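Local coordinates for protein beta-catenin homolog sys-1 (Caenorhabditis elegans, PDB 3C2G) that acts as a Wnt-pathway transcriptional coregulator, binding the TCF factor POP-1 directly and activating or repressing its target genes, at residues A[191-195]-A[262-266]; A[267-271]-A[307-311]; A[566-571]-A[604-609]. Residues are numbered along the deposited sequence.

Interaction 1 (A[191-195]-A[262-266]); sequences FIIFR and RTFDL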
loop_
_atom_site.group_PDB
_atom_site.type_symbol
_atom_site.label_atom_id
_atom_site.label_comp_id
_atom_site.label_asym_id
_atom_site.label_seq_id
_atom_site.Cartn_x
_atom_site.Cartn_y
_atom_site.Cartn_z
ATOM N N PHE A 191 -8.257 -11.936 13.687
ATOM C CA PHE A 191 -7.865 -10.932 12.709
ATOM C C PHE A 191 -9.060 -10.296 12.029
ATOM O O PHE A 191 -9.121 -9.078 11.896
ATOM C CB PHE A 191 -6.881 -11.514 11.683
ATOM C CG PHE A 191 -5.548 -11.867 12.279
ATOM C CD1 PHE A 191 -4.599 -10.879 12.518
ATOM C CD2 PHE A 191 -5.255 -13.185 12.634
ATOM C CE1 PHE A 191 -3.361 -11.196 13.082
ATOM C CE2 PHE A 191 -4.030 -13.517 13.202
ATOM C CZ PHE A 191 -3.074 -12.524 13.429
ATOM N N ILE A 192 -10.009 -11.122 11.600
ATOM C CA ILE A 192 -11.243 -10.640 10.964
ATOM C C ILE A 192 -11.931 -9.567 11.808
ATOM O O ILE A 192 -12.310 -8.524 11.288
ATOM C CB ILE A 192 -12.209 -11.807 10.672
ATOM C CG1 ILE A 192 -11.538 -12.846 9.751
ATOM C CG2 ILE A 192 -13.508 -11.303 10.064
ATOM C CD1 ILE A 192 -11.031 -12.289 8.401
ATOM N N ILE A 193 -12.028 -9.806 13.112
ATOM C CA ILE A 193 -12.683 -8.893 14.038
ATOM C C ILE A 193 -11.908 -7.583 14.227
ATOM O O ILE A 193 -12.494 -6.504 14.162
ATOM C CB ILE A 193 -12.941 -9.575 15.410
ATOM C CG1 ILE A 193 -13.864 -10.782 15.233
ATOM C CG2 ILE A 193 -13.534 -8.588 16.398
ATOM C CD1 ILE A 193 -13.722 -11.831 16.293
ATOM N N PHE A 194 -10.604 -7.675 14.475
ATOM C CA PHE A 194 -9.737 -6.493 14.506
ATOM C C PHE A 194 -9.866 -5.680 13.223
ATOM O O PHE A 194 -10.094 -4.479 13.265
ATOM C CB PHE A 194 -8.277 -6.869 14.747
ATOM C CG PHE A 194 -7.893 -6.878 16.191
ATOM C CD1 PHE A 194 -8.029 -5.727 16.966
ATOM C CD2 PHE A 194 -7.390 -8.023 16.781
ATOM C CE1 PHE A 194 -7.687 -5.718 18.317
ATOM C CE2 PHE A 194 -7.040 -8.027 18.133
ATOM C CZ PHE A 194 -7.190 -6.869 18.901
ATOM N N ARG A 195 -9.769 -6.341 12.084
ATOM C CA ARG A 195 -9.917 -5.643 10.825
ATOM C C ARG A 195 -11.239 -4.889 10.791
ATOM O O ARG A 195 -11.295 -3.741 10.358
ATOM C CB ARG A 195 -9.830 -6.626 9.661
ATOM C CG ARG A 195 -9.946 -5.983 8.290
ATOM C CD ARG A 195 -9.845 -7.024 7.181
ATOM N NE ARG A 195 -9.851 -6.403 5.861
ATOM C CZ ARG A 195 -8.758 -6.034 5.201
ATOM N NH1 ARG A 195 -7.558 -6.224 5.737
ATOM N NH2 ARG A 195 -8.863 -5.475 4.002
ATOM N N ARG A 262 -1.498 -12.456 8.053
ATOM C CA ARG A 262 -2.541 -11.616 8.618
ATOM C C ARG A 262 -1.983 -10.564 9.582
ATOM O O ARG A 262 -2.574 -9.502 9.757
ATOM C CB ARG A 262 -3.622 -12.472 9.296
ATOM C CG ARG A 262 -4.475 -13.306 8.309
ATOM C CD ARG A 262 -5.486 -14.160 9.089
ATOM N NE ARG A 262 -6.256 -15.089 8.259
ATOM C CZ ARG A 262 -7.561 -14.982 8.010
ATOM N NH1 ARG A 262 -8.271 -13.981 8.528
ATOM N NH2 ARG A 262 -8.162 -15.888 7.246
ATOM N N THR A 263 -0.855 -10.857 10.214
ATOM C CA THR A 263 -0.178 -9.853 11.026
ATOM C C THR A 263 0.395 -8.735 10.148
ATOM O O THR A 263 0.298 -7.571 10.514
ATOM C CB THR A 263 0.910 -10.477 11.878
ATOM O OG1 THR A 263 0.306 -11.408 12.783
ATOM C CG2 THR A 263 1.660 -9.424 12.672
ATOM N N PHE A 264 0.958 -9.085 8.991
ATOM C CA PHE A 264 1.403 -8.076 8.040
ATOM C C PHE A 264 0.215 -7.225 7.593
ATOM O O PHE A 264 0.297 -5.998 7.575
ATOM C CB PHE A 264 2.090 -8.698 6.801
ATOM C CG PHE A 264 3.478 -9.271 7.055
ATOM C CD1 PHE A 264 4.322 -8.738 8.022
ATOM C CD2 PHE A 264 3.947 -10.335 6.275
ATOM C CE1 PHE A 264 5.610 -9.264 8.217
ATOM C CE2 PHE A 264 5.230 -10.867 6.460
ATOM C CZ PHE A 264 6.063 -10.331 7.430
ATOM N N ASP A 265 -0.883 -7.876 7.228
ATOM C CA ASP A 265 -2.096 -7.184 6.782
ATOM C C ASP A 265 -2.653 -6.243 7.856
ATOM O O ASP A 265 -3.018 -5.115 7.554
ATOM C CB ASP A 265 -3.163 -8.200 6.354
ATOM C CG ASP A 265 -4.438 -7.535 5.818
ATOM O OD1 ASP A 265 -4.356 -6.755 4.837
ATOM O OD2 ASP A 265 -5.527 -7.790 6.382
ATOM N N LEU A 266 -2.697 -6.696 9.109
ATOM C CA LEU A 266 -3.212 -5.871 10.205
ATOM C C LEU A 266 -2.310 -4.640 10.484
ATOM O O LEU A 266 -2.805 -3.501 10.552
ATOM C CB LEU A 266 -3.454 -6.710 11.462
ATOM C CG LEU A 266 -4.094 -6.030 12.675
ATOM C CD1 LEU A 266 -5.390 -5.285 12.329
ATOM C CD2 LEU A 266 -4.331 -7.030 13.819
#

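Interaction 2 (A[267-271]-A[307-311]); sequences LGLLL and LLLQV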
loop_
_atom_site.group_PDB
_atom_site.type_symbol
_atom_site.label_atom_id
_atom_site.label_comp_id
_atom_site.label_asym_id
_atom_site.label_seq_id
_atom_site.Cartn_x
_atom_site.Cartn_y
_atom_site.Cartn_z
ATOM N N LEU A 267 -1.002 -4.858 10.610
ATOM C CA LEU A 267 -0.043 -3.741 10.690
ATOM C C LEU A 267 -0.186 -2.739 9.536
ATOM O O LEU A 267 -0.151 -1.535 9.757
ATOM C CB LEU A 267 1.381 -4.265 10.735
ATOM C CG LEU A 267 1.727 -4.922 12.054
ATOM C CD1 LEU A 267 2.913 -5.823 11.854
ATOM C CD2 LEU A 267 1.950 -3.867 13.122
ATOM N N GLY A 268 -0.374 -3.236 8.319
ATOM C CA GLY A 268 -0.708 -2.370 7.200
ATOM C C GLY A 268 -1.891 -1.454 7.488
ATOM O O GLY A 268 -1.851 -0.263 7.184
ATOM N N LEU A 269 -2.958 -1.996 8.081
ATOM C CA LEU A 269 -4.113 -1.173 8.390
ATOM C C LEU A 269 -3.885 -0.212 9.532
ATOM O O LEU A 269 -4.425 0.893 9.522
ATOM C CB LEU A 269 -5.346 -2.029 8.647
ATOM C CG LEU A 269 -6.345 -1.790 7.514
ATOM C CD1 LEU A 269 -6.790 -3.117 6.850
ATOM C CD2 LEU A 269 -7.526 -0.933 8.010
ATOM N N LEU A 270 -3.088 -0.613 10.511
ATOM C CA LEU A 270 -2.884 0.229 11.675
ATOM C C LEU A 270 -2.015 1.441 11.370
ATOM O O LEU A 270 -2.267 2.531 11.872
ATOM C CB LEU A 270 -2.245 -0.569 12.802
ATOM C CG LEU A 270 -3.165 -1.463 13.614
ATOM C CD1 LEU A 270 -2.314 -2.422 14.428
ATOM C CD2 LEU A 270 -4.069 -0.616 14.514
ATOM N N LEU A 271 -0.987 1.243 10.549
ATOM C CA LEU A 271 0.016 2.278 10.327
ATOM C C LEU A 271 -0.456 3.315 9.309
ATOM O O LEU A 271 0.049 3.383 8.193
ATOM C CB LEU A 271 1.340 1.627 9.922
ATOM C CG LEU A 271 1.817 0.553 10.899
ATOM C CD1 LEU A 271 2.985 -0.188 10.291
ATOM C CD2 LEU A 271 2.152 1.097 12.305
ATOM N N LEU A 307 4.221 -4.369 3.068
ATOM C CA LEU A 307 4.340 -3.581 4.273
ATOM C C LEU A 307 5.641 -2.746 4.313
ATOM O O LEU A 307 5.632 -1.606 4.760
ATOM C CB LEU A 307 4.219 -4.487 5.510
ATOM C CG LEU A 307 4.226 -3.805 6.889
ATOM C CD1 LEU A 307 3.088 -2.797 7.074
ATOM C CD2 LEU A 307 4.249 -4.832 8.036
ATOM N N LEU A 308 6.747 -3.321 3.851
ATOM C CA LEU A 308 7.991 -2.585 3.699
ATOM C C LEU A 308 7.772 -1.369 2.820
ATOM O O LEU A 308 8.175 -0.269 3.178
ATOM C CB LEU A 308 9.085 -3.464 3.106
ATOM C CG LEU A 308 9.777 -4.401 4.094
ATOM C CD1 LEU A 308 10.796 -5.269 3.374
ATOM C CD2 LEU A 308 10.440 -3.627 5.207
ATOM N N LEU A 309 7.115 -1.567 1.682
ATOM C CA LEU A 309 6.801 -0.469 0.793
ATOM C C LEU A 309 6.088 0.639 1.573
ATOM O O LEU A 309 6.438 1.806 1.471
ATOM C CB LEU A 309 5.923 -0.964 -0.362
ATOM C CG LEU A 309 5.570 0.058 -1.441
ATOM C CD1 LEU A 309 6.846 0.599 -2.125
ATOM C CD2 LEU A 309 4.561 -0.494 -2.475
ATOM N N GLN A 310 5.115 0.251 2.389
ATOM C CA GLN A 310 4.235 1.198 3.024
ATOM C C GLN A 310 4.955 2.072 4.032
ATOM O O GLN A 310 4.538 3.191 4.271
ATOM C CB GLN A 310 3.123 0.438 3.727
ATOM C CG GLN A 310 1.912 1.276 4.055
ATOM C CD GLN A 310 0.832 0.459 4.749
ATOM O OE1 GLN A 310 0.494 -0.641 4.293
ATOM N NE2 GLN A 310 0.299 0.981 5.861
ATOM N N VAL A 311 6.016 1.552 4.634
ATOM C CA VAL A 311 6.725 2.265 5.702
ATOM C C VAL A 311 8.040 2.911 5.213
ATOM O O VAL A 311 8.802 3.462 6.017
ATOM C CB VAL A 311 7.034 1.334 6.931
ATOM C CG1 VAL A 311 5.753 0.686 7.467
ATOM C CG2 VAL A 311 8.078 0.262 6.583
#

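Interaction 3 (A[566-571]-A[604-609]); sequences IHNVLV and DIAKAA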
loop_
_atom_site.group_PDB
_atom_site.type_symbol
_atom_site.label_atom_id
_atom_site.label_comp_id
_atom_site.label_asym_id
_atom_site.label_seq_id
_atom_site.Cartn_x
_atom_site.Cartn_y
_atom_site.Cartn_z
ATOM N N ILE A 566 10.666 30.511 -16.886
ATOM C CA ILE A 566 10.634 31.670 -17.773
ATOM C C ILE A 566 11.989 31.882 -18.448
ATOM O O ILE A 566 12.077 32.036 -19.676
ATOM C CB ILE A 566 10.241 32.948 -16.985
ATOM C CG1 ILE A 566 8.812 32.822 -16.437
ATOM C CG2 ILE A 566 10.404 34.206 -17.849
ATOM C CD1 ILE A 566 8.418 33.928 -15.471
ATOM N N HIS A 567 13.040 31.888 -17.638
ATOM C CA HIS A 567 14.382 32.086 -18.150
ATOM C C HIS A 567 14.722 30.979 -19.136
ATOM O O HIS A 567 15.316 31.248 -20.184
ATOM C CB HIS A 567 15.403 32.125 -17.015
ATOM C CG HIS A 567 16.814 32.325 -17.479
ATOM N ND1 HIS A 567 17.277 33.533 -17.957
ATOM C CD2 HIS A 567 17.864 31.471 -17.537
ATOM C CE1 HIS A 567 18.549 33.414 -18.295
ATOM N NE2 HIS A 567 18.930 32.173 -18.051
ATOM N N ASN A 568 14.333 29.746 -18.809
ATOM C CA ASN A 568 14.639 28.601 -19.668
ATOM C C ASN A 568 13.921 28.704 -21.014
ATOM O O ASN A 568 14.491 28.441 -22.077
ATOM C CB ASN A 568 14.308 27.281 -18.958
ATOM C CG ASN A 568 15.426 26.818 -18.038
ATOM O OD1 ASN A 568 16.540 27.346 -18.070
ATOM N ND2 ASN A 568 15.142 25.823 -17.228
ATOM N N VAL A 569 12.663 29.113 -20.942
ATOM C CA VAL A 569 11.839 29.271 -22.119
ATOM C C VAL A 569 12.416 30.354 -23.017
ATOM O O VAL A 569 12.518 30.163 -24.223
ATOM C CB VAL A 569 10.384 29.546 -21.729
ATOM C CG1 VAL A 569 9.641 30.242 -22.842
ATOM C CG2 VAL A 569 9.700 28.230 -21.348
ATOM N N LEU A 570 12.827 31.469 -22.426
ATOM C CA LEU A 570 13.415 32.561 -23.196
ATOM C C LEU A 570 14.702 32.133 -23.884
ATOM O O LEU A 570 14.902 32.415 -25.071
ATOM C CB LEU A 570 13.681 33.778 -22.310
ATOM C CG LEU A 570 12.450 34.481 -21.751
ATOM C CD1 LEU A 570 12.822 35.398 -20.595
ATOM C CD2 LEU A 570 11.717 35.237 -22.834
ATOM N N VAL A 571 15.564 31.450 -23.140
ATOM C CA VAL A 571 16.884 31.089 -23.633
ATOM C C VAL A 571 16.799 30.047 -24.738
ATOM O O VAL A 571 17.490 30.174 -25.756
ATOM C CB VAL A 571 17.798 30.620 -22.485
ATOM C CG1 VAL A 571 19.105 29.999 -23.010
ATOM C CG2 VAL A 571 18.109 31.801 -21.548
ATOM N N ASP A 604 18.498 38.546 -15.390
ATOM C CA ASP A 604 18.731 37.455 -16.342
ATOM C C ASP A 604 17.557 37.332 -17.312
ATOM O O ASP A 604 17.749 37.286 -18.533
ATOM C CB ASP A 604 18.972 36.130 -15.612
ATOM C CG ASP A 604 20.358 36.044 -14.985
ATOM O OD1 ASP A 604 21.329 36.538 -15.605
ATOM O OD2 ASP A 604 20.481 35.466 -13.880
ATOM N N ILE A 605 16.347 37.301 -16.756
ATOM C CA ILE A 605 15.124 37.261 -17.546
ATOM C C ILE A 605 15.063 38.447 -18.502
ATOM O O ILE A 605 14.865 38.269 -19.705
ATOM C CB ILE A 605 13.860 37.198 -16.653
ATOM C CG1 ILE A 605 13.814 35.863 -15.899
ATOM C CG2 ILE A 605 12.592 37.391 -17.483
ATOM C CD1 ILE A 605 12.655 35.721 -14.921
ATOM N N ALA A 606 15.262 39.651 -17.968
ATOM C CA ALA A 606 15.228 40.870 -18.776
ATOM C C ALA A 606 16.223 40.831 -19.940
ATOM O O ALA A 606 15.884 41.209 -21.063
ATOM C CB ALA A 606 15.465 42.089 -17.902
ATOM N N LYS A 607 17.438 40.355 -19.678
ATOM C CA LYS A 607 18.464 40.247 -20.721
ATOM C C LYS A 607 18.077 39.258 -21.823
ATOM O O LYS A 607 18.274 39.533 -23.007
ATOM C CB LYS A 607 19.825 39.870 -20.119
ATOM N N ALA A 608 17.524 38.111 -21.428
ATOM C CA ALA A 608 17.098 37.087 -22.382
ATOM C C ALA A 608 15.941 37.592 -23.239
ATOM O O ALA A 608 15.917 37.386 -24.458
ATOM C CB ALA A 608 16.699 35.828 -21.652
ATOM N N ALA A 609 15.001 38.267 -22.579
ATOM C CA ALA A 609 13.814 38.817 -23.218
ATOM C C ALA A 609 14.126 39.695 -24.429
ATOM O O ALA A 609 13.628 39.421 -25.525
ATOM C CB ALA A 609 12.967 39.573 -22.206
#

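Interaction 1 (A[191-195]-A[262-266])
Two helical segments, 191-195 and 262-266, run side by side and almost parallel: their axes differ in direction by 6° and come within 10.7 Å. Phe191 faces Arg262 and Arg195 faces Leu266, each pair with CA atoms 6.7 Å apart, so the register advances one turn on both helices at once. Such parallel stacking of helices from successive repeats is what builds the superhelix of an armadillo domain, the fold of this beta-catenin. The wide spacing leaves room for large side chains. Phe191 is the main one: its flat ring lies under the aliphatic start of Arg262, whose CB sits 3.6 Å from the ring centroid and 13° off its normal, a CH-pi contact. Arginine suits this place because its methylene groups cover the ring while the guanidinium reaches past it toward Ile192, whose CD1 is 3.2 Å from Arg262 NH1. Leu266 fills the next turn, with CD2 4.1 Å from both Phe191 CD1 and Phe194 CB. Beneath this apolar layer, helix 224-239 supplies Leu228, which touches Thr263 and Leu266; the Thr263 hydroxyl is hydrogen-bonded to the backbone of Val259, which lets a polar residue sit in buried surroundings. At the exposed border, Arg195 stretches out in all-trans form to chi3 and makes a salt bridge, NH1 of Arg195 lying 2.6 Å from OD2 of Asp265.

Interaction 2 (A[267-271]-A[307-311])
Gln310 bridges the gap between the two segments with its amide nitrogen. Gln310 NE2 donates a nearly straight hydrogen bond to Gly268 O, 2.8 Å long with an angle of 172° at the hydrogen, and a second, weak one to Leu271 O at 3.4 Å and 136°. Both acceptors lie at the C-terminal end of helix 251-270, where carbonyls commonly lack a partner one turn ahead; Leu271 has already left helical phi/psi. The bare backbone of Gly268, its CA 6.0 Å from that of Leu307, leaves room for the Gln310 amide; a CB would come within 3.4 Å of Gln310 OE1, a tight fit. Leucine packing continues the contact: Leu307 CD1 reaches 3.7 Å from Gly268 N and 4.1 Å from Leu271 CD1, Leu307 CD2 is 4.0 Å from Leu267 CB, and Leu271 CD1 meets Val311 CG1 at 4.0 Å. Phe280 of helix 274-282 touches both Leu271 and Val311, tying this layer into the armadillo core. The bound POP-1 peptide packs its backbone on Gln310 and an aromatic side chain on Leu309. The chemistry thus joins a glutamine that gives the Gly268 carbonyl a good partner and the Leu271 carbonyl a weak one with branched aliphatics that exclude water, beside the peptide.

Interaction 3 (A[566-571]-A[604-609])
Leu570 is a bump that fills a hollow lined by Ile605, Ala608 and Ala609 of the neighbouring helix. Leu570 CD1 lies 3.6 Å from Ile605 O and 3.7 Å from Ile605 CG2, while Leu570 CB rests 3.7 Å from Ala608 CB. The small alanines make the space: Ala608 offers one methyl, which Val571 CG2 also approaches at 4.3 Å, and Ala609 lets Leu570 CD1 come to 4.1 Å from its backbone N. Ile605 is the bump from the other segment, its side chain set among Ile566 (CG2 to Ile605 CG2 3.9 Å), His567 (CB to Ile605 CG1 4.2 Å) and Leu570. The helices are close to parallel, crossing at 21° with axes 9.1 Å apart, and the CA atoms of His567 and Ile605 are just 5.3 Å apart. His567 covers the more open border; the edge of its ring faces Asp604 O, with ND1 3.8 Å away. Helix 591-598 adds Leu594 against Leu570 and Leu597 against Ala609, making this a layer of the helical stack at the C-terminal end of the armadillo domain. Between the segments there is neither a salt bridge nor a hydrogen bond, so shape fit and burial of largely apolar surface probably account for most of their cohesion.

Overall arrangement
Interactions 1 and 2 form one continuous piece of the armadillo stack. Both use helix 251-270, which meets helix 189-198 in the first and helix 298-311 in the second, and their centres are 12 Å apart. They touch directly: Arg195 NH1 lies 3.4 Å from Leu269 CD1, and Phe264 CD1 lies 3.9 Å from Leu307 CD2. The POP-1 peptide contacts residues of interaction 2, placing this piece beside the ligand. Interaction 3 belongs to the distant C-terminal end, its centre about 57 Å from that of interaction 1 and 46 Å from that of interaction 2. Along the chain all three follow in series, as expected for a solenoid built from local, successive contacts.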